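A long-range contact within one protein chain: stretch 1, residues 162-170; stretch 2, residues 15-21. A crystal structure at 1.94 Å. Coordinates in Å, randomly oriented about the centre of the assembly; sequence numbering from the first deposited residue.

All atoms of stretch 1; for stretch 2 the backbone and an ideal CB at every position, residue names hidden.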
# COMPACT_ATOMS: atom_id res chain seq x y z
N PRO A 162 -11.56 -8.55 -7.59
CA PRO A 162 -11.71 -7.66 -8.75
C PRO A 162 -10.39 -7.29 -9.42
O PRO A 162 -10.35 -7.18 -10.65
CB PRO A 162 -12.37 -6.42 -8.14
CG PRO A 162 -13.08 -6.91 -6.93
CD PRO A 162 -12.21 -8.00 -6.39
N TYR A 163 -9.33 -7.12 -8.65
CA TYR A 163 -8.04 -6.72 -9.20
C TYR A 163 -7.41 -7.86 -10.00
O TYR A 163 -6.96 -7.66 -11.13
CB TYR A 163 -7.10 -6.25 -8.09
CG TYR A 163 -7.58 -4.96 -7.46
CD1 TYR A 163 -8.49 -4.97 -6.42
CD2 TYR A 163 -7.15 -3.73 -7.94
CE1 TYR A 163 -8.95 -3.80 -5.86
CE2 TYR A 163 -7.60 -2.55 -7.39
CZ TYR A 163 -8.50 -2.59 -6.34
OH TYR A 163 -8.95 -1.42 -5.79
N PHE A 164 -7.40 -9.06 -9.44
CA PHE A 164 -6.84 -10.21 -10.14
C PHE A 164 -7.65 -10.49 -11.41
O PHE A 164 -7.08 -10.79 -12.47
CB PHE A 164 -6.82 -11.45 -9.25
CG PHE A 164 -5.83 -11.38 -8.11
CD1 PHE A 164 -5.20 -10.19 -7.78
CD2 PHE A 164 -5.53 -12.51 -7.37
CE1 PHE A 164 -4.30 -10.13 -6.73
CE2 PHE A 164 -4.63 -12.46 -6.33
CZ PHE A 164 -4.01 -11.27 -6.01
N LEU A 165 -8.97 -10.40 -11.30
CA LEU A 165 -9.84 -10.62 -12.45
C LEU A 165 -9.60 -9.57 -13.53
O LEU A 165 -9.48 -9.89 -14.71
CB LEU A 165 -11.31 -10.59 -12.02
CG LEU A 165 -11.77 -11.71 -11.08
CD1 LEU A 165 -13.21 -11.47 -10.66
CD2 LEU A 165 -11.63 -13.07 -11.75
N PHE A 166 -9.53 -8.31 -13.11
CA PHE A 166 -9.42 -7.19 -14.04
C PHE A 166 -8.12 -7.29 -14.85
O PHE A 166 -8.13 -7.12 -16.06
CB PHE A 166 -9.48 -5.86 -13.28
CG PHE A 166 -9.56 -4.65 -14.17
CD1 PHE A 166 -8.42 -4.10 -14.73
CD2 PHE A 166 -10.78 -4.05 -14.43
CE1 PHE A 166 -8.50 -2.99 -15.54
CE2 PHE A 166 -10.86 -2.94 -15.25
CZ PHE A 166 -9.72 -2.40 -15.80
N PHE A 167 -7.02 -7.60 -14.16
CA PHE A 167 -5.71 -7.64 -14.79
C PHE A 167 -5.36 -9.02 -15.35
O PHE A 167 -4.28 -9.21 -15.92
CB PHE A 167 -4.64 -7.20 -13.79
CG PHE A 167 -4.79 -5.78 -13.34
CD1 PHE A 167 -4.62 -4.73 -14.23
CD2 PHE A 167 -5.11 -5.48 -12.03
CE1 PHE A 167 -4.75 -3.42 -13.82
CE2 PHE A 167 -5.25 -4.17 -11.61
CZ PHE A 167 -5.07 -3.14 -12.51
N ASN A 168 -6.26 -9.98 -15.19
CA ASN A 168 -6.07 -11.33 -15.71
C ASN A 168 -4.89 -12.02 -15.02
O ASN A 168 -4.02 -12.60 -15.67
CB ASN A 168 -5.86 -11.31 -17.22
CG ASN A 168 -5.98 -12.69 -17.85
OD1 ASN A 168 -6.38 -13.65 -17.19
ND2 ASN A 168 -5.64 -12.79 -19.13
N LEU A 169 -4.89 -11.94 -13.69
CA LEU A 169 -3.87 -12.58 -12.87
C LEU A 169 -4.45 -13.83 -12.20
O LEU A 169 -5.40 -13.74 -11.43
CB LEU A 169 -3.34 -11.61 -11.82
CG LEU A 169 -2.96 -10.23 -12.36
CD1 LEU A 169 -2.59 -9.29 -11.22
CD2 LEU A 169 -1.81 -10.33 -13.35
N VAL A 170 -3.89 -14.99 -12.53
CA VAL A 170 -4.30 -16.25 -11.93
C VAL A 170 -3.07 -16.95 -11.37
O VAL A 170 -2.44 -17.75 -12.06
CB VAL A 170 -5.02 -17.15 -12.96
CG1 VAL A 170 -5.26 -18.57 -12.41
CG2 VAL A 170 -6.33 -16.49 -13.38
N UNK A 15 5.10 -2.07 -10.99
CA UNK A 15 4.26 -0.92 -10.67
C UNK A 15 3.12 -1.32 -9.74
O UNK A 15 2.69 -0.52 -8.90
CB UNK A 15 3.70 -0.29 -11.95
N UNK A 16 2.63 -2.54 -9.91
CA UNK A 16 1.51 -3.05 -9.13
C UNK A 16 1.92 -4.31 -8.37
O UNK A 16 2.43 -5.26 -8.97
CB UNK A 16 0.31 -3.34 -10.04
N UNK A 17 1.70 -4.31 -7.06
CA UNK A 17 2.11 -5.42 -6.20
C UNK A 17 1.00 -5.83 -5.25
O UNK A 17 0.36 -4.97 -4.63
CB UNK A 17 3.36 -5.04 -5.40
N UNK A 18 0.77 -7.13 -5.13
CA UNK A 18 -0.24 -7.67 -4.22
C UNK A 18 0.40 -8.68 -3.26
O UNK A 18 0.85 -9.74 -3.68
CB UNK A 18 -1.38 -8.33 -5.01
N UNK A 19 0.45 -8.33 -1.98
CA UNK A 19 0.95 -9.25 -0.95
C UNK A 19 -0.24 -9.78 -0.16
O UNK A 19 -0.94 -9.01 0.51
CB UNK A 19 1.96 -8.56 -0.03
N UNK A 20 -0.46 -11.09 -0.24
CA UNK A 20 -1.68 -11.69 0.31
C UNK A 20 -1.38 -12.87 1.21
O UNK A 20 -0.25 -13.38 1.25
CB UNK A 20 -2.61 -12.13 -0.82
N UNK A 21 -2.39 -13.31 1.95
CA UNK A 21 -2.21 -14.33 2.97
C UNK A 21 -1.40 -13.78 4.13
O UNK A 21 -1.00 -14.52 5.02
CB UNK A 21 -1.53 -15.57 2.38

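Position 15 lies before the strand, and its ideal CB has nothing of stretch 1 within 5.5 Å. Almost any side chain would be tolerated as far as this contact is concerned. The deposited residue is Ile 15, which takes no part in it.

At position 16 the extended backbone begins (phi/psi -122/127) and the CA-to-CB bond points toward stretch 1, yet a wide gap separates the CB from the ring of Phe 167. A short side chain would leave that gap open; leucine, methionine or an aromatic residue could reach across it, and the purely hydrocarbon surroundings argue against a charge. The residue is Leu 16. Its CD2 lies over one face of the Phe 167 ring, 3.8 Å from the centroid and 30° off the ring normal, a CH-pi contact in which the methyl group meets the pi cloud; CD2 of Leu 16 comes within 3.4 Å of CE2 of Phe 167.

Position 17 alternates out of reach of stretch 1, which therefore sets no preference. It is Asn 17, whose ND2 is hydrogen-bonded to a residue flanking the stretches.

Position 18 returns toward the helix. Its ideal CB is 3.8 Å from CE1 of Phe 164, and beyond it lies a hollow lined by Tyr 163, Phe 164, Phe 167 and Leu 169, with no charged group on offer. A large apolar side chain suits this place: leucine or methionine would be plausible, but a flat ring can meet several walls at once. Phe 18 does so. The edge of Phe 164 is directed at its face, with centroids 5.2 Å apart and planes at 79°, and CE1 of Phe 164 is 3.6 Å from CG of Phe 18. Around the same ring, CE2 of Phe 18 lies 3.8 Å from CB of Tyr 163, while CE1 of Phe 18 lies 3.8 Å from CD1 of Leu 169.

Position 19 points away, so stretch 1 again leaves the choice open; a beta-branched residue fits the extended backbone well, and Val 19 is found.

At position 20 CA-to-CB points toward stretch 1 once more, with the ideal CB 5.4 Å from CZ of Phe 164. Isoleucine, leucine, valine or methionine could cover this apolar ring end. Ile 20 extends its chain (chi2 t) until CD1 of Ile 20 is 4.2 Å from CE2 of Phe 164, at the ring edge.

Position 21 has positive phi (69/8), which favours glycine, although asparagine can adopt it. Gly 21 makes no contact with stretch 1.

Stretch 2 15-21: ILNFVIG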
# COMPACT_ATOMS: atom_id res chain seq x y z
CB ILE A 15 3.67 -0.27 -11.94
CG1 ILE A 15 4.79 0.23 -12.86
CG2 ILE A 15 2.73 0.88 -11.58
CD1 ILE A 15 5.64 1.33 -12.27
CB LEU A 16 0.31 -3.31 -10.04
CG LEU A 16 -1.12 -3.08 -9.53
CD1 LEU A 16 -1.29 -1.74 -8.84
CD2 LEU A 16 -2.08 -3.20 -10.70
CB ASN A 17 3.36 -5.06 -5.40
CG ASN A 17 4.51 -4.61 -6.28
OD1 ASN A 17 5.35 -5.42 -6.67
ND2 ASN A 17 4.56 -3.32 -6.58
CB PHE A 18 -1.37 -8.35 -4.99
CG PHE A 18 -1.96 -7.49 -6.08
CD1 PHE A 18 -1.46 -7.55 -7.37
CD2 PHE A 18 -3.02 -6.63 -5.81
CE1 PHE A 18 -2.00 -6.77 -8.38
CE2 PHE A 18 -3.56 -5.85 -6.82
CZ PHE A 18 -3.05 -5.92 -8.10
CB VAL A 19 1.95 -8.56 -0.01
CG1 VAL A 19 2.65 -9.59 0.86
CG2 VAL A 19 2.98 -7.77 -0.82
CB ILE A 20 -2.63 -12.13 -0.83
CG1 ILE A 20 -1.98 -13.23 -1.68
CG2 ILE A 20 -3.00 -10.92 -1.69
CD1 ILE A 20 -2.89 -13.78 -2.76
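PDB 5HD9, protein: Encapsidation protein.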